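PDB 5EZ7: probable FAD-dependent oxidoreductase PA4991 from Pseudomonas aeruginosa PAO1, which probably acts as an FAD-dependent oxidoreductase of the DAO family, its physiological substrate unknown, and is essential for growth of the bacterium in cystic fibrosis sputum. Local coordinates for residues D9-G14 with Q200-S205; A73-R78 with L347-D352; R227-V232 with I275-G280. One frame throughout, in Å; residues are numbered along the deposited sequence.

Contact 1 of 3, residues D9-G14 with Q200-S205. With FAD (flavin-adenine dinucleotide), chain B.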
loop_
_atom_site.group_PDB
_atom_site.type_symbol
_atom_site.label_atom_id
_atom_site.label_comp_id
_atom_site.label_asym_id
_atom_site.label_seq_id
_atom_site.Cartn_x
_atom_site.Cartn_y
_atom_site.Cartn_z
ATOM N N ASP A 9 -6.487 22.033 -9.334
ATOM C CA ASP A 9 -5.357 22.444 -8.553
ATOM C C ASP A 9 -4.241 21.432 -8.603
ATOM O O ASP A 9 -3.142 21.813 -8.947
ATOM C CB ASP A 9 -5.782 22.739 -7.111
ATOM C CG ASP A 9 -6.854 23.863 -7.028
ATOM O OD1 ASP A 9 -6.740 24.900 -7.751
ATOM O OD2 ASP A 9 -7.814 23.668 -6.251
ATOM N N ILE A 10 -4.501 20.188 -8.176
ATOM C CA ILE A 10 -3.466 19.127 -8.155
ATOM C C ILE A 10 -3.933 17.948 -8.983
ATOM O O ILE A 10 -5.065 17.476 -8.833
ATOM C CB ILE A 10 -3.002 18.744 -6.718
ATOM C CG1 ILE A 10 -2.267 19.935 -6.076
ATOM C CG2 ILE A 10 -1.948 17.646 -6.740
ATOM C CD1 ILE A 10 -3.186 20.722 -5.238
ATOM N N LEU A 11 -3.076 17.543 -9.907
ATOM C CA LEU A 11 -3.282 16.399 -10.776
ATOM C C LEU A 11 -2.382 15.249 -10.278
ATOM O O LEU A 11 -1.179 15.422 -10.245
ATOM C CB LEU A 11 -2.894 16.838 -12.172
ATOM C CG LEU A 11 -2.849 15.870 -13.335
ATOM C CD1 LEU A 11 -4.109 15.034 -13.497
ATOM C CD2 LEU A 11 -2.532 16.711 -14.597
ATOM N N ILE A 12 -2.948 14.134 -9.815
ATOM C CA ILE A 12 -2.204 13.009 -9.243
ATOM C C ILE A 12 -2.179 11.878 -10.303
ATOM O O ILE A 12 -3.203 11.622 -10.940
ATOM C CB ILE A 12 -2.909 12.429 -7.984
ATOM C CG1 ILE A 12 -3.415 13.478 -7.010
ATOM C CG2 ILE A 12 -2.031 11.443 -7.199
ATOM C CD1 ILE A 12 -2.391 14.402 -6.538
ATOM N N VAL A 13 -1.027 11.226 -10.510
ATOM C CA VAL A 13 -0.924 10.093 -11.445
ATOM C C VAL A 13 -0.604 8.863 -10.607
ATOM O O VAL A 13 0.444 8.782 -9.946
ATOM C CB VAL A 13 0.147 10.299 -12.543
ATOM C CG1 VAL A 13 0.221 9.099 -13.496
ATOM C CG2 VAL A 13 -0.146 11.560 -13.340
ATOM N N GLY A 14 -1.543 7.933 -10.588
ATOM C CA GLY A 14 -1.404 6.710 -9.856
ATOM C C GLY A 14 -2.342 6.609 -8.684
ATOM O O GLY A 14 -2.212 7.370 -7.759
ATOM N N GLN A 200 -1.888 23.257 -11.035
ATOM C CA GLN A 200 -0.881 24.131 -10.399
ATOM C C GLN A 200 0.291 23.263 -10.092
ATOM O O GLN A 200 1.438 23.727 -10.095
ATOM C CB GLN A 200 -1.368 24.815 -9.109
ATOM C CG GLN A 200 -2.657 25.602 -9.207
ATOM C CD GLN A 200 -2.890 26.493 -7.988
ATOM O OE1 GLN A 200 -2.093 27.395 -7.703
ATOM N NE2 GLN A 200 -3.990 26.253 -7.258
ATOM N N ARG A 201 0.001 21.995 -9.787
ATOM C CA ARG A 201 1.043 20.966 -9.615
ATOM C C ARG A 201 0.648 19.644 -10.187
ATOM O O ARG A 201 -0.520 19.400 -10.360
ATOM C CB ARG A 201 1.346 20.751 -8.127
ATOM C CG ARG A 201 1.993 21.948 -7.465
ATOM C CD ARG A 201 3.400 22.191 -7.983
ATOM N NE ARG A 201 4.106 23.218 -7.222
ATOM C CZ ARG A 201 4.140 24.524 -7.470
ATOM N NH1 ARG A 201 3.470 25.089 -8.475
ATOM N NH2 ARG A 201 4.885 25.291 -6.685
ATOM N N VAL A 202 1.647 18.788 -10.408
ATOM C CA VAL A 202 1.468 17.402 -10.871
ATOM C C VAL A 202 2.269 16.516 -9.911
ATOM O O VAL A 202 3.483 16.745 -9.687
ATOM C CB VAL A 202 1.961 17.175 -12.328
ATOM C CG1 VAL A 202 1.782 15.707 -12.759
ATOM C CG2 VAL A 202 1.218 18.066 -13.302
ATOM N N VAL A 203 1.582 15.536 -9.322
ATOM C CA VAL A 203 2.192 14.576 -8.437
ATOM C C VAL A 203 2.206 13.170 -9.044
ATOM O O VAL A 203 1.143 12.620 -9.422
ATOM C CB VAL A 203 1.446 14.492 -7.110
ATOM C CG1 VAL A 203 2.209 13.571 -6.137
ATOM C CG2 VAL A 203 1.268 15.879 -6.508
ATOM N N LEU A 204 3.395 12.570 -9.070
ATOM C CA LEU A 204 3.581 11.169 -9.524
ATOM C C LEU A 204 3.674 10.220 -8.338
ATOM O O LEU A 204 4.714 10.149 -7.651
ATOM C CB LEU A 204 4.827 11.035 -10.376
ATOM C CG LEU A 204 4.977 12.000 -11.521
ATOM C CD1 LEU A 204 6.225 11.639 -12.302
ATOM C CD2 LEU A 204 3.764 11.950 -12.413
ATOM N N SER A 205 2.556 9.522 -8.085
ATOM C CA SER A 205 2.454 8.465 -7.068
ATOM C C SER A 205 2.119 7.134 -7.775
ATOM O O SER A 205 1.203 6.410 -7.392
ATOM C CB SER A 205 1.385 8.828 -6.035
ATOM O OG SER A 205 0.161 9.073 -6.688
HETATM P PA FAD B . 1.141 1.181 -5.936
HETATM O O1A FAD B . 0.188 0.523 -4.993
HETATM O O2A FAD B . 2.075 0.359 -6.779
HETATM O O5B FAD B . 0.271 2.127 -6.866
HETATM C C5B FAD B . 0.790 2.733 -8.033
HETATM C C4B FAD B . -0.393 2.935 -8.956
HETATM O O4B FAD B . 0.016 3.724 -10.085
HETATM C C3B FAD B . -0.942 1.600 -9.468
HETATM O O3B FAD B . -2.334 1.472 -9.173
HETATM C C2B FAD B . -0.668 1.660 -10.959
HETATM O O2B FAD B . -1.634 1.000 -11.773
HETATM C C1B FAD B . -0.600 3.166 -11.227
HETATM N N9A FAD B . 0.207 3.513 -12.403
HETATM C C8A FAD B . 1.401 2.994 -12.735
HETATM N N7A FAD B . 1.838 3.545 -13.881
HETATM C C5A FAD B . 0.924 4.434 -14.286
HETATM C C6A FAD B . 0.787 5.344 -15.432
HETATM N N6A FAD B . 1.767 5.389 -16.346
HETATM N N1A FAD B . -0.309 6.118 -15.509
HETATM C C2A FAD B . -1.275 6.058 -14.575
HETATM N N3A FAD B . -1.219 5.243 -13.501
HETATM C C4A FAD B . -0.159 4.419 -13.315
HETATM N N1 FAD B . 3.621 -1.882 3.625
HETATM C C2 FAD B . 3.150 -1.849 4.889
HETATM O O2 FAD B . 3.129 -0.754 5.500
HETATM N N3 FAD B . 2.700 -2.949 5.517
HETATM C C4 FAD B . 2.694 -4.147 4.939
HETATM O O4 FAD B . 2.261 -5.152 5.537
HETATM C C4X FAD B . 3.189 -4.264 3.563
HETATM N N5 FAD B . 3.210 -5.450 2.927
HETATM C C5X FAD B . 3.655 -5.542 1.661
HETATM C C6 FAD B . 3.643 -6.782 1.035
HETATM C C7 FAD B . 4.088 -6.921 -0.264
HETATM C C7M FAD B . 4.048 -8.266 -0.924
HETATM C C8 FAD B . 4.559 -5.724 -1.007
HETATM C C8M FAD B . 5.047 -5.806 -2.438
HETATM C C9 FAD B . 4.580 -4.493 -0.377
HETATM C C9A FAD B . 4.146 -4.341 0.938
HETATM N N10 FAD B . 4.146 -3.086 1.610
HETATM C C10 FAD B . 3.658 -3.019 2.921
HETATM C "C1'" FAD B . 4.586 -1.864 0.957
HETATM C "C2'" FAD B . 3.387 -1.249 0.255
HETATM O "O2'" FAD B . 2.621 -2.239 -0.445
HETATM C "C3'" FAD B . 3.823 -0.140 -0.692
HETATM O "O3'" FAD B . 4.796 0.685 -0.019
HETATM C "C4'" FAD B . 2.633 0.718 -1.112
HETATM O "O4'" FAD B . 1.462 -0.071 -1.327
HETATM C "C5'" FAD B . 2.923 1.481 -2.390
HETATM O "O5'" FAD B . 1.841 2.385 -2.650
HETATM P P FAD B . 1.850 3.230 -4.006
HETATM O O1P FAD B . 0.490 3.852 -4.186
HETATM O O2P FAD B . 3.065 4.086 -3.954
HETATM O O3P FAD B . 2.163 2.119 -5.119
#

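Contact 2 of 3, residues A73-R78 with L347-D352. With FAD (flavin-adenine dinucleotide), chain B.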
loop_
_atom_site.group_PDB
_atom_site.type_symbol
_atom_site.label_atom_id
_atom_site.label_comp_id
_atom_site.label_asym_id
_atom_site.label_seq_id
_atom_site.Cartn_x
_atom_site.Cartn_y
_atom_site.Cartn_z
ATOM N N ALA A 73 6.708 5.576 13.658
ATOM C CA ALA A 73 6.259 5.277 15.049
ATOM C C ALA A 73 4.847 5.796 15.381
ATOM O O ALA A 73 4.106 5.208 16.184
ATOM C CB ALA A 73 7.257 5.854 16.052
ATOM N N ASP A 74 4.489 6.897 14.735
ATOM C CA ASP A 74 3.191 7.517 14.906
ATOM C C ASP A 74 2.094 6.973 13.956
ATOM O O ASP A 74 0.941 7.380 14.059
ATOM C CB ASP A 74 3.364 9.028 14.714
ATOM C CG ASP A 74 2.273 9.824 15.389
ATOM O OD1 ASP A 74 2.051 9.622 16.606
ATOM O OD2 ASP A 74 1.620 10.643 14.701
ATOM N N MET A 75 2.426 6.042 13.054
ATOM C CA MET A 75 1.462 5.602 12.040
ATOM C C MET A 75 0.271 4.817 12.630
ATOM O O MET A 75 -0.857 5.208 12.392
ATOM C CB MET A 75 2.153 4.873 10.893
ATOM C CG MET A 75 2.922 5.784 9.920
ATOM S SD MET A 75 2.014 7.185 9.165
ATOM C CE MET A 75 2.760 8.548 10.038
ATOM N N PRO A 76 0.503 3.781 13.465
ATOM C CA PRO A 76 -0.688 3.097 14.032
ATOM C C PRO A 76 -1.685 4.040 14.733
ATOM O O PRO A 76 -2.879 3.915 14.510
ATOM C CB PRO A 76 -0.098 2.058 15.012
ATOM C CG PRO A 76 1.337 1.924 14.614
ATOM C CD PRO A 76 1.748 3.280 14.077
ATOM N N ARG A 77 -1.216 4.995 15.520
ATOM C CA ARG A 77 -2.140 5.968 16.121
ATOM C C ARG A 77 -2.903 6.752 15.034
ATOM O O ARG A 77 -4.125 6.827 15.029
ATOM C CB ARG A 77 -1.383 6.919 17.050
ATOM C CG ARG A 77 -2.250 7.930 17.792
ATOM C CD ARG A 77 -1.396 9.011 18.469
ATOM N NE ARG A 77 -0.655 9.842 17.509
ATOM C CZ ARG A 77 -1.176 10.841 16.788
ATOM N NH1 ARG A 77 -2.453 11.172 16.908
ATOM N NH2 ARG A 77 -0.423 11.529 15.925
ATOM N N ARG A 78 -2.172 7.314 14.092
ATOM C CA ARG A 78 -2.812 8.062 13.016
ATOM C C ARG A 78 -3.862 7.276 12.194
ATOM O O ARG A 78 -4.934 7.788 11.936
ATOM C CB ARG A 78 -1.755 8.703 12.134
ATOM C CG ARG A 78 -1.086 9.881 12.855
ATOM C CD ARG A 78 -0.036 10.599 12.017
ATOM N NE ARG A 78 -0.600 11.241 10.846
ATOM C CZ ARG A 78 0.127 11.858 9.917
ATOM N NH1 ARG A 78 1.457 11.916 10.034
ATOM N NH2 ARG A 78 -0.474 12.410 8.853
ATOM N N LEU A 347 3.050 1.007 2.991
ATOM C CA LEU A 347 1.686 1.404 2.944
ATOM C C LEU A 347 1.318 2.214 4.185
ATOM O O LEU A 347 0.544 3.157 4.108
ATOM C CB LEU A 347 0.813 0.168 2.871
ATOM C CG LEU A 347 -0.702 0.413 2.893
ATOM C CD1 LEU A 347 -1.362 -0.380 1.812
ATOM C CD2 LEU A 347 -1.309 0.015 4.218
ATOM N N ALA A 348 1.840 1.769 5.325
ATOM C CA ALA A 348 1.778 2.444 6.598
ATOM C C ALA A 348 2.066 3.929 6.538
ATOM O O ALA A 348 1.468 4.701 7.280
ATOM C CB ALA A 348 2.773 1.792 7.553
ATOM N N LEU A 349 3.028 4.299 5.684
ATOM C CA LEU A 349 3.588 5.651 5.569
ATOM C C LEU A 349 2.897 6.527 4.499
ATOM O O LEU A 349 3.382 7.608 4.150
ATOM C CB LEU A 349 5.100 5.520 5.268
ATOM C CG LEU A 349 6.035 5.149 6.428
ATOM C CD1 LEU A 349 7.448 4.819 5.926
ATOM C CD2 LEU A 349 6.152 6.286 7.405
ATOM N N ALA A 350 1.773 6.066 3.971
ATOM C CA ALA A 350 1.037 6.873 3.010
ATOM C C ALA A 350 0.616 8.212 3.601
ATOM O O ALA A 350 0.699 9.205 2.910
ATOM C CB ALA A 350 -0.164 6.146 2.472
ATOM N N PRO A 351 0.205 8.262 4.884
ATOM C CA PRO A 351 -0.103 9.578 5.446
ATOM C C PRO A 351 1.117 10.541 5.591
ATOM O O PRO A 351 0.936 11.758 5.673
ATOM C CB PRO A 351 -0.709 9.245 6.827
ATOM C CG PRO A 351 -0.952 7.776 6.842
ATOM C CD PRO A 351 0.013 7.190 5.874
ATOM N N ASP A 352 2.325 9.994 5.670
ATOM C CA ASP A 352 3.549 10.783 5.719
ATOM C C ASP A 352 3.853 11.315 4.314
ATOM O O ASP A 352 4.345 12.435 4.155
ATOM C CB ASP A 352 4.724 9.950 6.290
ATOM C CG ASP A 352 5.994 10.771 6.463
ATOM O OD1 ASP A 352 5.988 11.694 7.321
ATOM O OD2 ASP A 352 6.997 10.531 5.732
HETATM P PA FAD B . 1.141 1.181 -5.936
HETATM O O1A FAD B . 0.188 0.523 -4.993
HETATM O O2A FAD B . 2.075 0.359 -6.779
HETATM O O5B FAD B . 0.271 2.127 -6.866
HETATM C C5B FAD B . 0.790 2.733 -8.033
HETATM C C4B FAD B . -0.393 2.935 -8.956
HETATM O O4B FAD B . 0.016 3.724 -10.085
HETATM C C3B FAD B . -0.942 1.600 -9.468
HETATM O O3B FAD B . -2.334 1.472 -9.173
HETATM C C2B FAD B . -0.668 1.660 -10.959
HETATM O O2B FAD B . -1.634 1.000 -11.773
HETATM C C1B FAD B . -0.600 3.166 -11.227
HETATM N N9A FAD B . 0.207 3.513 -12.403
HETATM C C8A FAD B . 1.401 2.994 -12.735
HETATM N N7A FAD B . 1.838 3.545 -13.881
HETATM C C5A FAD B . 0.924 4.434 -14.286
HETATM C C6A FAD B . 0.787 5.344 -15.432
HETATM N N6A FAD B . 1.767 5.389 -16.346
HETATM N N1A FAD B . -0.309 6.118 -15.509
HETATM C C2A FAD B . -1.275 6.058 -14.575
HETATM N N3A FAD B . -1.219 5.243 -13.501
HETATM C C4A FAD B . -0.159 4.419 -13.315
HETATM N N1 FAD B . 3.621 -1.882 3.625
HETATM C C2 FAD B . 3.150 -1.849 4.889
HETATM O O2 FAD B . 3.129 -0.754 5.500
HETATM N N3 FAD B . 2.700 -2.949 5.517
HETATM C C4 FAD B . 2.694 -4.147 4.939
HETATM O O4 FAD B . 2.261 -5.152 5.537
HETATM C C4X FAD B . 3.189 -4.264 3.563
HETATM N N5 FAD B . 3.210 -5.450 2.927
HETATM C C5X FAD B . 3.655 -5.542 1.661
HETATM C C6 FAD B . 3.643 -6.782 1.035
HETATM C C7 FAD B . 4.088 -6.921 -0.264
HETATM C C7M FAD B . 4.048 -8.266 -0.924
HETATM C C8 FAD B . 4.559 -5.724 -1.007
HETATM C C8M FAD B . 5.047 -5.806 -2.438
HETATM C C9 FAD B . 4.580 -4.493 -0.377
HETATM C C9A FAD B . 4.146 -4.341 0.938
HETATM N N10 FAD B . 4.146 -3.086 1.610
HETATM C C10 FAD B . 3.658 -3.019 2.921
HETATM C "C1'" FAD B . 4.586 -1.864 0.957
HETATM C "C2'" FAD B . 3.387 -1.249 0.255
HETATM O "O2'" FAD B . 2.621 -2.239 -0.445
HETATM C "C3'" FAD B . 3.823 -0.140 -0.692
HETATM O "O3'" FAD B . 4.796 0.685 -0.019
HETATM C "C4'" FAD B . 2.633 0.718 -1.112
HETATM O "O4'" FAD B . 1.462 -0.071 -1.327
HETATM C "C5'" FAD B . 2.923 1.481 -2.390
HETATM O "O5'" FAD B . 1.841 2.385 -2.650
HETATM P P FAD B . 1.850 3.230 -4.006
HETATM O O1P FAD B . 0.490 3.852 -4.186
HETATM O O2P FAD B . 3.065 4.086 -3.954
HETATM O O3P FAD B . 2.163 2.119 -5.119
#

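Contact 3 of 3, residues R227-V232 with I275-G280. With FAD (flavin-adenine dinucleotide), chain B.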
loop_
_atom_site.group_PDB
_atom_site.type_symbol
_atom_site.label_atom_id
_atom_site.label_comp_id
_atom_site.label_asym_id
_atom_site.label_seq_id
_atom_site.Cartn_x
_atom_site.Cartn_y
_atom_site.Cartn_z
ATOM N N ARG A 227 12.703 -4.142 -5.668
ATOM C CA ARG A 227 13.180 -5.214 -4.809
ATOM C C ARG A 227 12.116 -6.269 -4.790
ATOM O O ARG A 227 11.074 -6.087 -4.159
ATOM C CB ARG A 227 13.469 -4.721 -3.421
ATOM C CG ARG A 227 14.728 -3.874 -3.396
ATOM C CD ARG A 227 14.751 -2.998 -2.156
ATOM N NE ARG A 227 14.861 -3.817 -0.953
ATOM C CZ ARG A 227 14.086 -3.760 0.134
ATOM N NH1 ARG A 227 14.325 -4.598 1.147
ATOM N NH2 ARG A 227 13.101 -2.895 0.249
ATOM N N PRO A 228 12.360 -7.370 -5.512
ATOM C CA PRO A 228 11.286 -8.350 -5.642
ATOM C C PRO A 228 10.971 -9.107 -4.320
ATOM O O PRO A 228 11.787 -9.158 -3.403
ATOM C CB PRO A 228 11.814 -9.269 -6.743
ATOM C CG PRO A 228 13.302 -9.254 -6.522
ATOM C CD PRO A 228 13.638 -7.867 -6.067
ATOM N N LEU A 229 9.750 -9.602 -4.232
ATOM C CA LEU A 229 9.310 -10.530 -3.182
ATOM C C LEU A 229 8.720 -11.766 -3.859
ATOM O O LEU A 229 8.175 -11.661 -4.956
ATOM C CB LEU A 229 8.243 -9.862 -2.305
ATOM C CG LEU A 229 8.778 -8.862 -1.273
ATOM C CD1 LEU A 229 7.632 -8.089 -0.696
ATOM C CD2 LEU A 229 9.537 -9.522 -0.131
ATOM N N HIS A 230 8.831 -12.931 -3.216
ATOM C CA HIS A 230 8.103 -14.183 -3.606
ATOM C C HIS A 230 7.172 -14.626 -2.476
ATOM O O HIS A 230 7.541 -15.445 -1.623
ATOM C CB HIS A 230 9.088 -15.308 -3.902
ATOM C CG HIS A 230 8.522 -16.427 -4.726
ATOM N ND1 HIS A 230 9.292 -17.486 -5.146
ATOM C CD2 HIS A 230 7.292 -16.631 -5.251
ATOM C CE1 HIS A 230 8.567 -18.294 -5.896
ATOM N NE2 HIS A 230 7.350 -17.794 -5.982
ATOM N N MET A 231 5.971 -14.066 -2.478
ATOM C CA MET A 231 4.985 -14.316 -1.442
ATOM C C MET A 231 4.302 -15.646 -1.701
ATOM O O MET A 231 4.166 -16.041 -2.849
ATOM C CB MET A 231 3.914 -13.222 -1.460
ATOM C CG MET A 231 4.405 -11.787 -1.277
ATOM S SD MET A 231 5.226 -11.453 0.284
ATOM C CE MET A 231 3.777 -11.477 1.346
ATOM N N VAL A 232 3.842 -16.312 -0.628
ATOM C CA VAL A 232 3.192 -17.605 -0.702
ATOM C C VAL A 232 1.782 -17.456 -0.158
ATOM O O VAL A 232 1.559 -16.748 0.800
ATOM C CB VAL A 232 3.959 -18.676 0.105
ATOM C CG1 VAL A 232 3.296 -20.046 -0.058
ATOM C CG2 VAL A 232 5.380 -18.779 -0.386
ATOM N N ILE A 275 11.238 -15.543 4.226
ATOM C CA ILE A 275 10.931 -16.602 3.276
ATOM C C ILE A 275 10.575 -16.027 1.877
ATOM O O ILE A 275 10.818 -16.691 0.871
ATOM C CB ILE A 275 9.799 -17.531 3.781
ATOM C CG1 ILE A 275 9.798 -18.850 2.999
ATOM C CG2 ILE A 275 8.438 -16.837 3.699
ATOM C CD1 ILE A 275 8.586 -19.727 3.237
ATOM N N ALA A 276 10.005 -14.820 1.831
ATOM C CA ALA A 276 9.673 -14.156 0.573
ATOM C C ALA A 276 10.785 -13.276 0.031
ATOM O O ALA A 276 10.606 -12.747 -1.029
ATOM C CB ALA A 276 8.416 -13.340 0.735
ATOM N N GLU A 277 11.922 -13.133 0.718
ATOM C CA GLU A 277 13.027 -12.242 0.285
ATOM C C GLU A 277 13.992 -12.985 -0.622
ATOM O O GLU A 277 13.583 -13.944 -1.269
ATOM C CB GLU A 277 13.736 -11.614 1.504
ATOM C CG GLU A 277 12.869 -10.581 2.210
ATOM C CD GLU A 277 12.875 -9.200 1.555
ATOM O OE1 GLU A 277 13.555 -9.000 0.524
ATOM O OE2 GLU A 277 12.193 -8.289 2.087
ATOM N N THR A 278 15.248 -12.548 -0.681
ATOM C CA THR A 278 16.238 -13.017 -1.650
ATOM C C THR A 278 16.293 -14.548 -1.988
ATOM O O THR A 278 16.315 -14.912 -3.175
ATOM C CB THR A 278 17.634 -12.485 -1.220
ATOM O OG1 THR A 278 17.551 -11.046 -1.155
ATOM C CG2 THR A 278 18.747 -12.847 -2.202
ATOM N N ASP A 279 16.325 -15.430 -0.988
ATOM C CA ASP A 279 16.375 -16.868 -1.289
ATOM C C ASP A 279 15.015 -17.377 -1.748
ATOM O O ASP A 279 14.955 -18.198 -2.636
ATOM C CB ASP A 279 16.908 -17.684 -0.123
ATOM C CG ASP A 279 18.307 -17.281 0.261
ATOM O OD1 ASP A 279 19.193 -17.199 -0.628
ATOM O OD2 ASP A 279 18.516 -17.026 1.463
ATOM N N GLY A 280 13.939 -16.842 -1.197
ATOM C CA GLY A 280 12.623 -17.109 -1.749
ATOM C C GLY A 280 12.486 -16.688 -3.197
ATOM O O GLY A 280 11.951 -17.434 -4.030
HETATM P PA FAD B . 1.141 1.181 -5.936
HETATM O O1A FAD B . 0.188 0.523 -4.993
HETATM O O2A FAD B . 2.075 0.359 -6.779
HETATM O O5B FAD B . 0.271 2.127 -6.866
HETATM C C5B FAD B . 0.790 2.733 -8.033
HETATM C C4B FAD B . -0.393 2.935 -8.956
HETATM O O4B FAD B . 0.016 3.724 -10.085
HETATM C C3B FAD B . -0.942 1.600 -9.468
HETATM O O3B FAD B . -2.334 1.472 -9.173
HETATM C C2B FAD B . -0.668 1.660 -10.959
HETATM O O2B FAD B . -1.634 1.000 -11.773
HETATM C C1B FAD B . -0.600 3.166 -11.227
HETATM N N9A FAD B . 0.207 3.513 -12.403
HETATM C C8A FAD B . 1.401 2.994 -12.735
HETATM N N7A FAD B . 1.838 3.545 -13.881
HETATM C C5A FAD B . 0.924 4.434 -14.286
HETATM C C6A FAD B . 0.787 5.344 -15.432
HETATM N N6A FAD B . 1.767 5.389 -16.346
HETATM N N1A FAD B . -0.309 6.118 -15.509
HETATM C C2A FAD B . -1.275 6.058 -14.575
HETATM N N3A FAD B . -1.219 5.243 -13.501
HETATM C C4A FAD B . -0.159 4.419 -13.315
HETATM N N1 FAD B . 3.621 -1.882 3.625
HETATM C C2 FAD B . 3.150 -1.849 4.889
HETATM O O2 FAD B . 3.129 -0.754 5.500
HETATM N N3 FAD B . 2.700 -2.949 5.517
HETATM C C4 FAD B . 2.694 -4.147 4.939
HETATM O O4 FAD B . 2.261 -5.152 5.537
HETATM C C4X FAD B . 3.189 -4.264 3.563
HETATM N N5 FAD B . 3.210 -5.450 2.927
HETATM C C5X FAD B . 3.655 -5.542 1.661
HETATM C C6 FAD B . 3.643 -6.782 1.035
HETATM C C7 FAD B . 4.088 -6.921 -0.264
HETATM C C7M FAD B . 4.048 -8.266 -0.924
HETATM C C8 FAD B . 4.559 -5.724 -1.007
HETATM C C8M FAD B . 5.047 -5.806 -2.438
HETATM C C9 FAD B . 4.580 -4.493 -0.377
HETATM C C9A FAD B . 4.146 -4.341 0.938
HETATM N N10 FAD B . 4.146 -3.086 1.610
HETATM C C10 FAD B . 3.658 -3.019 2.921
HETATM C "C1'" FAD B . 4.586 -1.864 0.957
HETATM C "C2'" FAD B . 3.387 -1.249 0.255
HETATM O "O2'" FAD B . 2.621 -2.239 -0.445
HETATM C "C3'" FAD B . 3.823 -0.140 -0.692
HETATM O "O3'" FAD B . 4.796 0.685 -0.019
HETATM C "C4'" FAD B . 2.633 0.718 -1.112
HETATM O "O4'" FAD B . 1.462 -0.071 -1.327
HETATM C "C5'" FAD B . 2.923 1.481 -2.390
HETATM O "O5'" FAD B . 1.841 2.385 -2.650
HETATM P P FAD B . 1.850 3.230 -4.006
HETATM O O1P FAD B . 0.490 3.852 -4.186
HETATM O O2P FAD B . 3.065 4.086 -3.954
HETATM O O3P FAD B . 2.163 2.119 -5.119
HETATM O O HOH W 1 14.697 -9.527 -2.663
#

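Contact 1 of 3, residues D9-G14 with Q200-S205
Strands 10-13 and 201-204 lie side by side and parallel in the central sheet of the Rossmann-type FAD-binding domain, where Leu11 O receives Val203 N at 2.9 Å and Val203 O receives Val13 N at 2.8 Å. At the entry to the ladder Asp9 O accepts from both Gln200 N and Arg201 N. The Asp9 and Gln200 side chains run alongside each other, their carboxylate and amide planes 67° apart; Gln200 NE2 reaches Asp9 OD1 at 3.1 Å from above the carboxylate plane. Arg367 O also binds this NE2, and His371 and Ser369 share OD1. On the sheet face covered by helix 17-28, Val203 CG2 packs 3.7 Å from Ile10 CG2 and 3.9 Å from Ile12 CD1. On the other face Leu204 CD2 lies 4.0 Å from Val13 CB. Val13 also reaches the cofactor: CG1, anti to the backbone N (chi1 -180°), comes within 3.6 Å of adenine C2A. Gly14 CA approaches the ribose O4B at 3.3 Å, consistent with the first glycine of a GxGxxG dinucleotide-binding motif.

Contact 2 of 3, residues A73-R78 with L347-D352
Met75 and Arg78, one helical turn apart, are the side chains of residues 73-78 that meet residues 347-352. Asp74 O accepts Arg78 N, a backbone bond that ties the start of this turn together. Met75 follows with the central contact. Its CG is anti to the carbonyl carbon (chi1 -75°), and a bend at chi2 (-54°) brings SD to 3.2 Å from Ala348 O; Trp79 NE1 donates a hydrogen bond to the same oxygen. The thioether and the Pro351 ring pass with opposite headings, Met75 SD lying 3.8 Å from Pro351 CG, while Met75 CG meets Leu349 CD2 at 4.1 Å. Arg78 lays one face of its guanidinium over Pro351 CB, which stands 3.7 Å above the plane, nearer its edge than its centre. Arg78 NH2 also comes to 3.5 Å from Pro351 O, an approach that is not a hydrogen bond. The charge of Arg78 is met by Asp355 and Glu88 in salt bridges. Behind this packing, the backbone leading into helix 350-364 grips the pyrimidine end of the flavin. Leu347 N donates to flavin N1 at 3.0 Å. Ala348 N donates to flavin O2 at 2.8 Å, nearly straight at 172°. The N-terminal end of helix 350-364 is thus wedged between helix 75-82 and the flavin, with Ile72 of helix 70-73 touching Ala348 and Leu349, and Ile17 and Trp21 of helix 17-28 touching Ala350 and Pro351.

Contact 3 of 3, residues R227-V232 with I275-G280
Leu229 overlaps Ala276 and Glu277 through CD2, which lies 4.1 Å from Ala276 CB and 3.7 Å from Glu277 OE2, the two longer side chains crossing at a slant. Its other branch turns to the cofactor, CD1 standing 3.6 Å from the flavin methyl C7M. Met231 SD likewise lies between Ala276 CB (3.7 Å) and FAD C7M (3.6 Å). Between these residues His230 N donates to Ala276 O at 2.8 Å, on a lone pair in the carbonyl plane. The His230 ring extends from a CG anti to the backbone N (chi1 -160°), and ND1 binds Gly280 O at 2.9 Å; the oxygen lies in the ring plane, whereas ND1 sits above the carbonyl plane. Thr312 takes NE2, so both ring nitrogens are engaged. A water donates to Pro228 O and, weakly, to Glu277 OE1, while Arg317 forms a salt bridge with Glu277 OE2. The turn before helix 278-282 thereby packs on strand 224-236 of the large mixed sheet, whose Leu229 and Met231 line the dimethylbenzene end of the flavin pocket.

Overall arrangement
The three contacts meet FAD at three places, one at the adenosine end and two at the isoalloxazine. Contact 1 meets the adenosine half, contact 2 the pyrimidine edge of the isoalloxazine through two backbone amides, and contact 3 its dimethylbenzene ring through apolar side chains. None touches another directly: nearest atoms are about 9 Å apart for contacts 1 and 2 (centres 21 Å), about 11 Å for contacts 2 and 3 (centres 24 Å), and about 16 Å for contacts 1 and 3 (centres 32 Å), which lie on opposite sides of the chain's centre. In sequence, contacts 1 and 2 interleave, whereas both segments of contact 3 fall between those of contact 2. The cofactor thus spans from the Rossmann-type sheet to the large mixed sheet.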